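PDB 2GZA: type IV secretion system protein VirB11 from Brucella suis, which hydrolyses ATP as a hexameric cytoplasmic ATPase of the VirB secretion system, which may be required to establish the bacterium's replication niche in the host. Local coordinates for residues L168-Q173 with L195-I199; D323-H329 with H339-Y345; M192-M196 with S280-C284. The contacts are given in a common frame with arbitrary orientation. Numbering follows the deposited sequence.

Interaction 1 (L168-Q173 with L195-I199)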
ATOM      1  N   LEU C 168     -12.374  40.219   8.738  1.00 36.43           N
ATOM      2  CA  LEU C 168     -10.995  40.025   8.331  1.00 36.10           C
ATOM      3  C   LEU C 168     -10.027  40.733   9.262  1.00 36.18           C
ATOM      4  O   LEU C 168      -9.004  40.151   9.627  1.00 36.16           O
ATOM      5  CB  LEU C 168     -10.788  40.441   6.870  1.00 35.93           C
ATOM      6  CG  LEU C 168     -11.477  39.578   5.803  1.00 35.56           C
ATOM      7  CD1 LEU C 168     -11.207  40.120   4.418  1.00 35.50           C
ATOM      8  CD2 LEU C 168     -11.061  38.121   5.878  1.00 34.77           C
ATOM      9  N   ARG C 169     -10.361  41.965   9.656  1.00 36.09           N
ATOM     10  CA  ARG C 169      -9.566  42.707  10.637  1.00 36.31           C
ATOM     11  C   ARG C 169      -9.482  41.960  11.968  1.00 36.19           C
ATOM     12  O   ARG C 169      -8.394  41.795  12.530  1.00 36.27           O
ATOM     13  CB  ARG C 169     -10.120  44.113  10.873  1.00 36.39           C
ATOM     14  CG  ARG C 169      -9.408  44.845  12.026  1.00 37.13           C
ATOM     15  CD  ARG C 169      -9.918  46.251  12.253  1.00 38.00           C
ATOM     16  NE  ARG C 169      -9.383  47.174  11.264  1.00 39.94           N
ATOM     17  CZ  ARG C 169     -10.110  47.799  10.341  1.00 41.19           C
ATOM     18  NH1 ARG C 169     -11.427  47.625  10.276  1.00 41.60           N
ATOM     19  NH2 ARG C 169      -9.512  48.615   9.487  1.00 42.12           N
ATOM     20  N   ARG C 170     -10.627  41.504  12.464  1.00 35.95           N
ATOM     21  CA  ARG C 170     -10.666  40.761  13.717  1.00 36.02           C
ATOM     22  C   ARG C 170      -9.899  39.449  13.637  1.00 35.94           C
ATOM     23  O   ARG C 170      -9.167  39.105  14.566  1.00 36.16           O
ATOM     24  CB  ARG C 170     -12.103  40.518  14.187  1.00 36.06           C
ATOM     25  CG  ARG C 170     -12.781  41.738  14.825  1.00 36.32           C
ATOM     26  CD  ARG C 170     -12.041  42.241  16.069  1.00 36.67           C
ATOM     27  NE  ARG C 170     -12.273  41.407  17.247  1.00 36.56           N
ATOM     28  CZ  ARG C 170     -11.428  41.271  18.269  1.00 35.75           C
ATOM     29  NH1 ARG C 170     -10.261  41.900  18.276  1.00 35.02           N
ATOM     30  NH2 ARG C 170     -11.751  40.487  19.286  1.00 35.25           N
ATOM     31  N   ALA C 171     -10.056  38.733  12.523  1.00 35.74           N
ATOM     32  CA  ALA C 171      -9.365  37.461  12.309  1.00 35.53           C
ATOM     33  C   ALA C 171      -7.850  37.597  12.429  1.00 35.39           C
ATOM     34  O   ALA C 171      -7.208  36.750  13.044  1.00 35.26           O
ATOM     35  CB  ALA C 171      -9.750  36.853  10.970  1.00 35.41           C
ATOM     36  N   VAL C 172      -7.302  38.672  11.859  1.00 35.38           N
ATOM     37  CA  VAL C 172      -5.869  38.970  11.948  1.00 35.43           C
ATOM     38  C   VAL C 172      -5.474  39.333  13.381  1.00 35.62           C
ATOM     39  O   VAL C 172      -4.425  38.912  13.865  1.00 35.57           O
ATOM     40  CB  VAL C 172      -5.441  40.107  10.984  1.00 35.35           C
ATOM     41  CG1 VAL C 172      -3.964  40.396  11.132  1.00 35.05           C
ATOM     42  CG2 VAL C 172      -5.761  39.755   9.529  1.00 35.05           C
ATOM     43  N   GLN C 173      -6.325  40.105  14.047  1.00 36.02           N
ATOM     44  CA  GLN C 173      -6.081  40.549  15.425  1.00 36.39           C
ATOM     45  C   GLN C 173      -6.154  39.375  16.376  1.00 36.44           C
ATOM     46  O   GLN C 173      -5.404  39.300  17.346  1.00 36.56           O
ATOM     47  CB  GLN C 173      -7.100  41.605  15.838  1.00 36.23           C
ATOM     48  CG  GLN C 173      -6.907  42.940  15.147  1.00 36.69           C
ATOM     49  CD  GLN C 173      -8.000  43.948  15.456  1.00 37.35           C
ATOM     50  OE1 GLN C 173      -7.850  45.135  15.171  1.00 38.06           O
ATOM     51  NE2 GLN C 173      -9.099  43.484  16.036  1.00 37.34           N
ATOM     52  N   LEU C 195      -4.101  42.758   4.682  1.00 36.53           N
ATOM     53  CA  LEU C 195      -4.319  42.016   5.926  1.00 36.48           C
ATOM     54  C   LEU C 195      -3.142  42.120   6.891  1.00 36.61           C
ATOM     55  O   LEU C 195      -3.323  42.103   8.111  1.00 36.69           O
ATOM     56  CB  LEU C 195      -4.627  40.542   5.641  1.00 36.30           C
ATOM     57  CG  LEU C 195      -5.960  40.196   4.975  1.00 35.85           C
ATOM     58  CD1 LEU C 195      -6.000  38.727   4.611  1.00 35.11           C
ATOM     59  CD2 LEU C 195      -7.148  40.564   5.856  1.00 35.13           C
ATOM     60  N   MET C 196      -1.938  42.224   6.338  1.00 36.83           N
ATOM     61  CA  MET C 196      -0.721  42.359   7.130  1.00 36.92           C
ATOM     62  C   MET C 196      -0.652  43.696   7.855  1.00 37.05           C
ATOM     63  O   MET C 196      -0.028  43.797   8.916  1.00 37.23           O
ATOM     64  CB  MET C 196       0.510  42.161   6.252  1.00 36.91           C
ATOM     65  CG  MET C 196       0.935  40.711   6.075  1.00 37.03           C
ATOM     66  SD  MET C 196       1.844  40.376   4.540  1.00 37.64           S
ATOM     67  CE  MET C 196       3.086  41.656   4.545  1.00 36.94           C
ATOM     68  N   GLN C 197      -1.294  44.715   7.292  1.00 37.16           N
ATOM     69  CA  GLN C 197      -1.345  46.027   7.932  1.00 37.32           C
ATOM     70  C   GLN C 197      -2.195  46.006   9.203  1.00 37.25           C
ATOM     71  O   GLN C 197      -2.132  46.920  10.014  1.00 37.27           O
ATOM     72  CB  GLN C 197      -1.833  47.088   6.946  1.00 37.35           C
ATOM     73  CG  GLN C 197      -0.839  47.420   5.835  1.00 38.28           C
ATOM     74  CD  GLN C 197       0.530  47.838   6.362  1.00 39.39           C
ATOM     75  OE1 GLN C 197       1.538  47.198   6.070  1.00 39.62           O
ATOM     76  NE2 GLN C 197       0.565  48.908   7.147  1.00 39.65           N
ATOM     77  N   GLU C 198      -2.976  44.945   9.372  1.00 37.29           N
ATOM     78  CA  GLU C 198      -3.819  44.763  10.555  1.00 37.36           C
ATOM     79  C   GLU C 198      -3.080  44.085  11.709  1.00 37.30           C
ATOM     80  O   GLU C 198      -3.592  44.027  12.827  1.00 37.33           O
ATOM     81  CB  GLU C 198      -5.080  43.965  10.211  1.00 37.31           C
ATOM     82  CG  GLU C 198      -5.951  44.571   9.117  1.00 38.05           C
ATOM     83  CD  GLU C 198      -6.383  46.003   9.403  1.00 39.37           C
ATOM     84  OE1 GLU C 198      -6.403  46.808   8.446  1.00 40.26           O
ATOM     85  OE2 GLU C 198      -6.702  46.326  10.572  1.00 39.80           O
ATOM     86  N   ILE C 199      -1.891  43.554  11.428  1.00 37.17           N
ATOM     87  CA  ILE C 199      -1.023  42.997  12.462  1.00 37.07           C
ATOM     88  C   ILE C 199      -0.445  44.150  13.290  1.00 37.15           C
ATOM     89  O   ILE C 199       0.029  45.133  12.723  1.00 37.13           O
ATOM     90  CB  ILE C 199       0.117  42.124  11.852  1.00 37.13           C
ATOM     91  CG1 ILE C 199      -0.462  41.073  10.896  1.00 37.07           C
ATOM     92  CG2 ILE C 199       0.955  41.452  12.951  1.00 36.55           C
ATOM     93  CD1 ILE C 199       0.558  40.350  10.053  1.00 36.91           C
TER

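Interaction 2 (D323-H329 with H339-Y345)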
ATOM      1  N   ASP C 323      -7.783  28.394   9.553  1.00 33.17           N
ATOM      2  CA  ASP C 323      -8.981  28.964  10.156  1.00 33.15           C
ATOM      3  C   ASP C 323      -9.877  29.629   9.121  1.00 33.31           C
ATOM      4  O   ASP C 323     -11.090  29.405   9.107  1.00 33.32           O
ATOM      5  CB  ASP C 323      -8.614  29.962  11.250  1.00 33.15           C
ATOM      6  CG  ASP C 323      -7.939  29.304  12.430  1.00 33.50           C
ATOM      7  OD1 ASP C 323      -8.510  28.327  12.958  1.00 33.29           O
ATOM      8  OD2 ASP C 323      -6.840  29.765  12.824  1.00 33.50           O
ATOM      9  N   VAL C 324      -9.282  30.450   8.260  1.00 33.18           N
ATOM     10  CA  VAL C 324     -10.041  31.232   7.299  1.00 32.99           C
ATOM     11  C   VAL C 324      -9.451  31.082   5.901  1.00 33.28           C
ATOM     12  O   VAL C 324      -8.238  31.075   5.729  1.00 33.36           O
ATOM     13  CB  VAL C 324     -10.089  32.734   7.698  1.00 33.01           C
ATOM     14  CG1 VAL C 324     -10.876  33.550   6.682  1.00 32.43           C
ATOM     15  CG2 VAL C 324     -10.683  32.914   9.090  1.00 32.28           C
ATOM     16  N   VAL C 325     -10.321  30.938   4.907  1.00 33.49           N
ATOM     17  CA  VAL C 325      -9.920  31.017   3.506  1.00 33.77           C
ATOM     18  C   VAL C 325     -10.719  32.135   2.839  1.00 34.31           C
ATOM     19  O   VAL C 325     -11.951  32.083   2.797  1.00 34.31           O
ATOM     20  CB  VAL C 325     -10.156  29.682   2.725  1.00 33.86           C
ATOM     21  CG1 VAL C 325      -9.746  29.827   1.253  1.00 33.20           C
ATOM     22  CG2 VAL C 325      -9.413  28.523   3.364  1.00 33.62           C
ATOM     23  N   VAL C 326     -10.018  33.145   2.334  1.00 34.79           N
ATOM     24  CA  VAL C 326     -10.654  34.240   1.605  1.00 35.44           C
ATOM     25  C   VAL C 326     -10.396  34.065   0.121  1.00 35.97           C
ATOM     26  O   VAL C 326      -9.247  34.051  -0.306  1.00 35.87           O
ATOM     27  CB  VAL C 326     -10.093  35.617   2.004  1.00 35.59           C
ATOM     28  CG1 VAL C 326     -11.066  36.721   1.589  1.00 35.29           C
ATOM     29  CG2 VAL C 326      -9.792  35.681   3.494  1.00 35.61           C
ATOM     30  N   HIS C 327     -11.458  33.926  -0.665  1.00 36.87           N
ATOM     31  CA  HIS C 327     -11.302  33.749  -2.105  1.00 37.94           C
ATOM     32  C   HIS C 327     -11.561  35.034  -2.862  1.00 38.70           C
ATOM     33  O   HIS C 327     -12.598  35.657  -2.692  1.00 38.78           O
ATOM     34  CB  HIS C 327     -12.194  32.631  -2.637  1.00 38.00           C
ATOM     35  CG  HIS C 327     -12.107  32.448  -4.123  1.00 38.60           C
ATOM     36  ND1 HIS C 327     -10.984  31.955  -4.745  1.00 39.29           N
ATOM     37  CD2 HIS C 327     -12.999  32.705  -5.110  1.00 39.21           C
ATOM     38  CE1 HIS C 327     -11.189  31.912  -6.052  1.00 39.24           C
ATOM     39  NE2 HIS C 327     -12.405  32.361  -6.300  1.00 39.12           N
ATOM     40  N   VAL C 328     -10.607  35.422  -3.697  1.00 39.95           N
ATOM     41  CA  VAL C 328     -10.747  36.610  -4.540  1.00 41.23           C
ATOM     42  C   VAL C 328     -11.052  36.226  -5.983  1.00 42.28           C
ATOM     43  O   VAL C 328     -10.444  35.307  -6.533  1.00 42.46           O
ATOM     44  CB  VAL C 328      -9.481  37.492  -4.543  1.00 41.12           C
ATOM     45  CG1 VAL C 328      -9.785  38.829  -5.201  1.00 41.49           C
ATOM     46  CG2 VAL C 328      -8.965  37.716  -3.143  1.00 40.80           C
ATOM     47  N   HIS C 329     -11.996  36.949  -6.592  1.00 43.81           N
ATOM     48  CA  HIS C 329     -12.295  36.775  -8.009  1.00 45.35           C
ATOM     49  C   HIS C 329     -12.191  38.073  -8.783  1.00 46.24           C
ATOM     50  O   HIS C 329     -12.595  39.130  -8.301  1.00 46.31           O
ATOM     51  CB  HIS C 329     -13.665  36.171  -8.267  1.00 45.45           C
ATOM     52  CG  HIS C 329     -14.037  36.154  -9.719  1.00 46.82           C
ATOM     53  ND1 HIS C 329     -15.132  36.826 -10.222  1.00 48.00           N
ATOM     54  CD2 HIS C 329     -13.431  35.579 -10.786  1.00 47.61           C
ATOM     55  CE1 HIS C 329     -15.204  36.638 -11.530  1.00 48.40           C
ATOM     56  NE2 HIS C 329     -14.179  35.891 -11.897  1.00 48.38           N
ATOM     57  N   HIS C 339     -13.406  41.576  -6.495  1.00 48.07           N
ATOM     58  CA  HIS C 339     -14.252  41.316  -5.330  1.00 47.11           C
ATOM     59  C   HIS C 339     -13.953  39.980  -4.648  1.00 46.39           C
ATOM     60  O   HIS C 339     -13.238  39.142  -5.190  1.00 46.32           O
ATOM     61  CB  HIS C 339     -15.722  41.397  -5.731  1.00 47.02           C
ATOM     62  CG  HIS C 339     -16.179  40.242  -6.559  1.00 47.05           C
ATOM     63  ND1 HIS C 339     -15.940  40.158  -7.914  1.00 47.57           N
ATOM     64  CD2 HIS C 339     -16.845  39.116  -6.223  1.00 46.88           C
ATOM     65  CE1 HIS C 339     -16.449  39.032  -8.379  1.00 47.34           C
ATOM     66  NE2 HIS C 339     -17.003  38.381  -7.372  1.00 46.95           N
ATOM     67  N   ILE C 340     -14.509  39.799  -3.453  1.00 45.52           N
ATOM     68  CA  ILE C 340     -14.418  38.542  -2.732  1.00 44.66           C
ATOM     69  C   ILE C 340     -15.680  37.725  -2.972  1.00 44.16           C
ATOM     70  O   ILE C 340     -16.789  38.228  -2.829  1.00 43.95           O
ATOM     71  CB  ILE C 340     -14.189  38.773  -1.230  1.00 44.75           C
ATOM     72  CG1 ILE C 340     -12.917  39.597  -1.016  1.00 44.53           C
ATOM     73  CG2 ILE C 340     -14.127  37.438  -0.479  1.00 44.99           C
ATOM     74  CD1 ILE C 340     -12.674  40.010   0.416  1.00 44.55           C
ATOM     75  N   SER C 341     -15.485  36.466  -3.348  1.00 43.75           N
ATOM     76  CA  SER C 341     -16.573  35.543  -3.660  1.00 43.34           C
ATOM     77  C   SER C 341     -17.127  34.878  -2.412  1.00 43.02           C
ATOM     78  O   SER C 341     -18.340  34.783  -2.239  1.00 43.02           O
ATOM     79  CB  SER C 341     -16.074  34.449  -4.608  1.00 43.31           C
ATOM     80  OG  SER C 341     -15.567  34.989  -5.812  1.00 43.87           O
ATOM     81  N   GLU C 342     -16.224  34.413  -1.554  1.00 42.59           N
ATOM     82  CA  GLU C 342     -16.575  33.602  -0.403  1.00 42.28           C
ATOM     83  C   GLU C 342     -15.539  33.811   0.688  1.00 41.57           C
ATOM     84  O   GLU C 342     -14.362  34.009   0.402  1.00 41.58           O
ATOM     85  CB  GLU C 342     -16.617  32.123  -0.811  1.00 42.46           C
ATOM     86  CG  GLU C 342     -17.085  31.146   0.280  1.00 43.43           C
ATOM     87  CD  GLU C 342     -16.928  29.672  -0.111  1.00 44.47           C
ATOM     88  OE1 GLU C 342     -17.095  28.808   0.785  1.00 44.82           O
ATOM     89  OE2 GLU C 342     -16.638  29.369  -1.297  1.00 45.05           O
ATOM     90  N   VAL C 343     -15.993  33.781   1.932  1.00 40.71           N
ATOM     91  CA  VAL C 343     -15.110  33.699   3.082  1.00 39.95           C
ATOM     92  C   VAL C 343     -15.491  32.426   3.814  1.00 39.57           C
ATOM     93  O   VAL C 343     -16.635  32.259   4.235  1.00 39.71           O
ATOM     94  CB  VAL C 343     -15.246  34.911   4.016  1.00 39.91           C
ATOM     95  CG1 VAL C 343     -14.431  34.701   5.276  1.00 39.92           C
ATOM     96  CG2 VAL C 343     -14.818  36.181   3.305  1.00 39.56           C
ATOM     97  N   TRP C 344     -14.538  31.521   3.938  1.00 38.84           N
ATOM     98  CA  TRP C 344     -14.777  30.265   4.605  1.00 38.21           C
ATOM     99  C   TRP C 344     -14.251  30.353   6.036  1.00 38.22           C
ATOM    100  O   TRP C 344     -13.106  30.741   6.266  1.00 38.17           O
ATOM    101  CB  TRP C 344     -14.127  29.129   3.806  1.00 38.08           C
ATOM    102  CG  TRP C 344     -14.319  27.781   4.402  1.00 37.48           C
ATOM    103  CD1 TRP C 344     -15.285  26.879   4.080  1.00 37.03           C
ATOM    104  CD2 TRP C 344     -13.526  27.177   5.430  1.00 37.09           C
ATOM    105  NE1 TRP C 344     -15.146  25.747   4.846  1.00 37.42           N
ATOM    106  CE2 TRP C 344     -14.075  25.903   5.685  1.00 37.17           C
ATOM    107  CE3 TRP C 344     -12.408  27.590   6.167  1.00 36.93           C
ATOM    108  CZ2 TRP C 344     -13.550  25.038   6.645  1.00 37.21           C
ATOM    109  CZ3 TRP C 344     -11.881  26.727   7.126  1.00 37.51           C
ATOM    110  CH2 TRP C 344     -12.456  25.463   7.356  1.00 37.43           C
ATOM    111  N   TYR C 345     -15.106  30.006   6.989  1.00 38.31           N
ATOM    112  CA  TYR C 345     -14.749  29.960   8.398  1.00 38.63           C
ATOM    113  C   TYR C 345     -15.662  28.956   9.087  1.00 39.12           C
ATOM    114  O   TYR C 345     -16.875  29.136   9.104  1.00 39.04           O
ATOM    115  CB  TYR C 345     -14.874  31.354   9.019  1.00 38.42           C
ATOM    116  CG  TYR C 345     -14.561  31.440  10.493  1.00 37.86           C
ATOM    117  CD1 TYR C 345     -13.325  31.042  10.993  1.00 37.45           C
ATOM    118  CD2 TYR C 345     -15.498  31.947  11.389  1.00 37.99           C
ATOM    119  CE1 TYR C 345     -13.038  31.137  12.354  1.00 37.51           C
ATOM    120  CE2 TYR C 345     -15.221  32.041  12.751  1.00 37.46           C
ATOM    121  CZ  TYR C 345     -13.992  31.636  13.223  1.00 37.68           C
ATOM    122  OH  TYR C 345     -13.721  31.735  14.566  1.00 38.25           O
TER

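Interaction 3 (M192-M196 with S280-C284)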
ATOM      1  N   MET C 192      -3.357  40.192   0.780  1.00 37.14           N
ATOM      2  CA  MET C 192      -2.465  39.671   1.809  1.00 37.66           C
ATOM      3  C   MET C 192      -1.729  40.828   2.489  1.00 37.53           C
ATOM      4  O   MET C 192      -1.627  40.868   3.720  1.00 37.41           O
ATOM      5  CB  MET C 192      -1.508  38.629   1.208  1.00 37.58           C
ATOM      6  CG  MET C 192      -0.547  37.968   2.176  1.00 38.60           C
ATOM      7  SD  MET C 192       0.117  36.364   1.610  1.00 41.41           S
ATOM      8  CE  MET C 192       0.454  36.693  -0.124  1.00 39.77           C
ATOM      9  N   LYS C 193      -1.255  41.779   1.688  1.00 37.47           N
ATOM     10  CA  LYS C 193      -0.594  42.979   2.216  1.00 37.44           C
ATOM     11  C   LYS C 193      -1.549  43.875   3.007  1.00 37.21           C
ATOM     12  O   LYS C 193      -1.152  44.464   4.013  1.00 37.25           O
ATOM     13  CB  LYS C 193       0.076  43.782   1.098  1.00 37.57           C
ATOM     14  CG  LYS C 193       1.331  43.134   0.544  1.00 38.65           C
ATOM     15  CD  LYS C 193       2.328  44.164   0.031  1.00 40.36           C
ATOM     16  CE  LYS C 193       2.012  44.608  -1.385  1.00 41.87           C
ATOM     17  NZ  LYS C 193       3.168  45.308  -2.012  1.00 42.50           N
ATOM     18  N   ALA C 194      -2.795  43.973   2.552  1.00 36.87           N
ATOM     19  CA  ALA C 194      -3.812  44.716   3.284  1.00 36.63           C
ATOM     20  C   ALA C 194      -4.045  44.083   4.649  1.00 36.47           C
ATOM     21  O   ALA C 194      -4.163  44.780   5.646  1.00 36.52           O
ATOM     22  CB  ALA C 194      -5.109  44.778   2.494  1.00 36.58           C
ATOM     23  N   LEU C 195      -4.101  42.758   4.682  1.00 36.53           N
ATOM     24  CA  LEU C 195      -4.319  42.016   5.926  1.00 36.48           C
ATOM     25  C   LEU C 195      -3.142  42.120   6.891  1.00 36.61           C
ATOM     26  O   LEU C 195      -3.323  42.103   8.111  1.00 36.69           O
ATOM     27  CB  LEU C 195      -4.627  40.542   5.641  1.00 36.30           C
ATOM     28  CG  LEU C 195      -5.960  40.196   4.975  1.00 35.85           C
ATOM     29  CD1 LEU C 195      -6.000  38.727   4.611  1.00 35.11           C
ATOM     30  CD2 LEU C 195      -7.148  40.564   5.856  1.00 35.13           C
ATOM     31  N   MET C 196      -1.938  42.224   6.338  1.00 36.83           N
ATOM     32  CA  MET C 196      -0.721  42.359   7.130  1.00 36.92           C
ATOM     33  C   MET C 196      -0.652  43.696   7.855  1.00 37.05           C
ATOM     34  O   MET C 196      -0.028  43.797   8.916  1.00 37.23           O
ATOM     35  CB  MET C 196       0.510  42.161   6.252  1.00 36.91           C
ATOM     36  CG  MET C 196       0.935  40.711   6.075  1.00 37.03           C
ATOM     37  SD  MET C 196       1.844  40.376   4.540  1.00 37.64           S
ATOM     38  CE  MET C 196       3.086  41.656   4.545  1.00 36.94           C
ATOM     39  N   SER C 280      -0.596  33.246  11.059  1.00 35.36           N
ATOM     40  CA  SER C 280      -0.022  33.159   9.716  1.00 34.99           C
ATOM     41  C   SER C 280      -1.006  33.599   8.642  1.00 34.27           C
ATOM     42  O   SER C 280      -2.203  33.340   8.731  1.00 34.01           O
ATOM     43  CB  SER C 280       0.427  31.733   9.411  1.00 35.20           C
ATOM     44  OG  SER C 280       1.580  31.381  10.156  1.00 36.67           O
ATOM     45  N   ILE C 281      -0.479  34.277   7.632  1.00 33.65           N
ATOM     46  CA  ILE C 281      -1.231  34.642   6.447  1.00 32.73           C
ATOM     47  C   ILE C 281      -0.412  34.141   5.275  1.00 32.27           C
ATOM     48  O   ILE C 281       0.801  34.350   5.227  1.00 32.28           O
ATOM     49  CB  ILE C 281      -1.468  36.173   6.355  1.00 32.73           C
ATOM     50  CG1 ILE C 281      -2.158  36.693   7.617  1.00 32.55           C
ATOM     51  CG2 ILE C 281      -2.297  36.535   5.116  1.00 32.75           C
ATOM     52  CD1 ILE C 281      -1.987  38.189   7.837  1.00 32.84           C
ATOM     53  N   THR C 282      -1.073  33.449   4.354  1.00 31.84           N
ATOM     54  CA  THR C 282      -0.434  32.957   3.137  1.00 31.42           C
ATOM     55  C   THR C 282      -1.409  33.028   1.964  1.00 31.40           C
ATOM     56  O   THR C 282      -2.551  33.460   2.128  1.00 31.35           O
ATOM     57  CB  THR C 282       0.120  31.521   3.328  1.00 31.40           C
ATOM     58  OG1 THR C 282       0.850  31.123   2.163  1.00 31.53           O
ATOM     59  CG2 THR C 282      -0.996  30.519   3.593  1.00 31.04           C
ATOM     60  N   SER C 283      -0.966  32.620   0.782  1.00 31.38           N
ATOM     61  CA  SER C 283      -1.852  32.577  -0.371  1.00 31.47           C
ATOM     62  C   SER C 283      -1.752  31.251  -1.120  1.00 31.84           C
ATOM     63  O   SER C 283      -0.824  30.467  -0.906  1.00 31.79           O
ATOM     64  CB  SER C 283      -1.559  33.728  -1.320  1.00 31.13           C
ATOM     65  OG  SER C 283      -0.376  33.472  -2.046  1.00 31.22           O
ATOM     66  N   CYS C 284      -2.709  31.021  -2.017  1.00 32.18           N
ATOM     67  CA  CYS C 284      -2.762  29.804  -2.797  1.00 32.46           C
ATOM     68  C   CYS C 284      -3.631  30.042  -4.028  1.00 32.72           C
ATOM     69  O   CYS C 284      -4.741  30.546  -3.913  1.00 32.82           O
ATOM     70  CB  CYS C 284      -3.338  28.678  -1.928  1.00 32.62           C
ATOM     71  SG  CYS C 284      -3.479  27.052  -2.698  1.00 33.15           S
TER

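Interaction 1 (L168-Q173 with L195-I199)
Start with the one salt bridge between these segments: Arg-169 NE donates to Glu-198 OE2 at 2.9 Å, with a rather bent N-H...O angle of 134°. Glu-198 sits in a type I beta turn from Met-196 to Ile-199, and its CA-to-CB bond points at helix 164-173. The other end of the guanidinium is taken up as well, since Arg-169 NH2 forms a salt bridge with Glu-130 of the second subunit. Leu-129 of that subunit packs on both Arg-169 and Glu-198, so the ion pair lies at a subunit interface.

Several backbone groups pair within their own segment. In the helix, Val-172 N bonds to Leu-168 O at 3.2 Å and Gln-173 N to Arg-169 O at 3.1 Å. Glu-198 N bonds back to Leu-195 O at 3.1 Å, and Ile-199 N closes the turn onto Met-196 O at 3.1 Å. Val-172 O has a partner outside, Arg-255 NH2.

Beside the ion pair the side chains pack apolar. Val-172 faces the turn, with CG1 lying 3.6 Å from Ile-199 CG1, while its CG2 is 4.0 Å from Leu-195 CD2. Val-172 CG1 also rests 3.5 Å from Leu-195 O, the carbonyl already bonded to Glu-198 N. That same Leu-195 CD2 packs at 3.8 Å against Leu-168 CB. The chemistry is thus split: a buried aliphatic patch joins the helix before the P-loop strand to the C-terminal end of the helix after it, and a partly exposed ion pair at its border ties this junction to the neighbouring subunit through Arg-169.

Interaction 2 (D323-H329 with H339-Y345)
Six backbone hydrogen bonds hold strands 324-331 and 339-345 together as an antiparallel beta hairpin at the end of the mixed sheet within this chain; the Ile-340 backbone also hydrogen-bonds to the second subunit. Val-325 and Trp-344 exchange a pair (Trp-344 N to Val-325 O 2.9 Å, Val-325 N to Trp-344 O 3.1 Å), as do His-329 and His-339 (His-329 N to His-339 O 2.9 Å, His-339 N to His-329 O 3.1 Å). Between them is a classic beta bulge: Ser-341 and Glu-342 both stand opposite His-327, whose O accepts from Ser-341 N at 3.1 Å while its N donates to Glu-342 O at 3.1 Å. Val-324, Val-326, Val-328, Ile-340, Val-343 and Tyr-345 share one face, partly covered by helix 164-173; there Val-326 CG1 packs on Ile-340 CG2 at 3.8 Å. Helix 289-300 lies on the other face, against Val-325 and His-327. At the far end, the Trp-344 ring reaches back along the partner strand, placing CZ3 3.4 Å from Asp-323 O.

Interaction 3 (M192-M196 with S280-C284)
Met-192 opens the contact and contributes the largest share of the helix's side, 76 Å². Its CA-to-CB bond points at the strand, and the side chain, extended through chi1 and chi2, runs along it past three successive residues: CG lies 3.7 Å from Ile-281 CG2, SD 3.7 Å from Thr-282 C, and CE 3.8 Å from Ser-283 CB. The next two residues, Lys-193 and Ala-194, are on the parts of the helix turned from the strand, and Lys-193 NZ finds its partner in Glu-213 O.

One turn on from Met-192 the helix comes back to the strand. Leu-195 also points at it, with CB 4.2 Å and O 4.1 Å from Ile-281 CD1. Met-196, whose N bonds to Met-192 O at 3.0 Å, approaches the same methyl from beside, CG to Ile-281 CD1 being 4.2 Å. Ile-281 therefore packs among Met-192, Leu-195 and Met-196, and the interface is purely van der Waals. Ser-283 turns its hydroxyl elsewhere, hydrogen-bonding Ala-259 O.

The two axes run almost opposite, at 171° and 9.1 Å apart at closest approach, the usual layering of a helix on a sheet in an alpha/beta P-loop fold. Helix 188-196 begins at the end of the predicted ATP-binding loop, and strand 281-285 lies parallel to strand 178-182, which leads into that loop; Thr-282 bonds through its backbone to Ile-178 and Val-180. Leu-195 touches the side chains of Ile-178 and Val-180, so the helix straddles both strands, while Cys-284 packs on helix 289-300 across the sheet.

How the interactions relate
All three contacts surround the P-loop strand 178-182. Interactions 1 and 3 share Leu-195 and Met-196, have centres 9 Å apart, and meet where Ile-199 CD1 lies 4.0 Å from Ile-281 CD1. Interaction 1 joins interaction 2 through Leu-168, whose CD2 is 3.6 Å from Val-326 CG2. Interactions 2 and 3 do not touch, their nearest atoms being about 5 Å apart, but both reach one sheet, where strands 281-285 and 324-331 flank strand 178-182. Towards the predicted ATP site, the Ser-283 side chain is about 4 Å from that of Lys-188 and about 5 Å from a bound sulfate, and the His-327 side chain comes within about 4 Å of Gly-182.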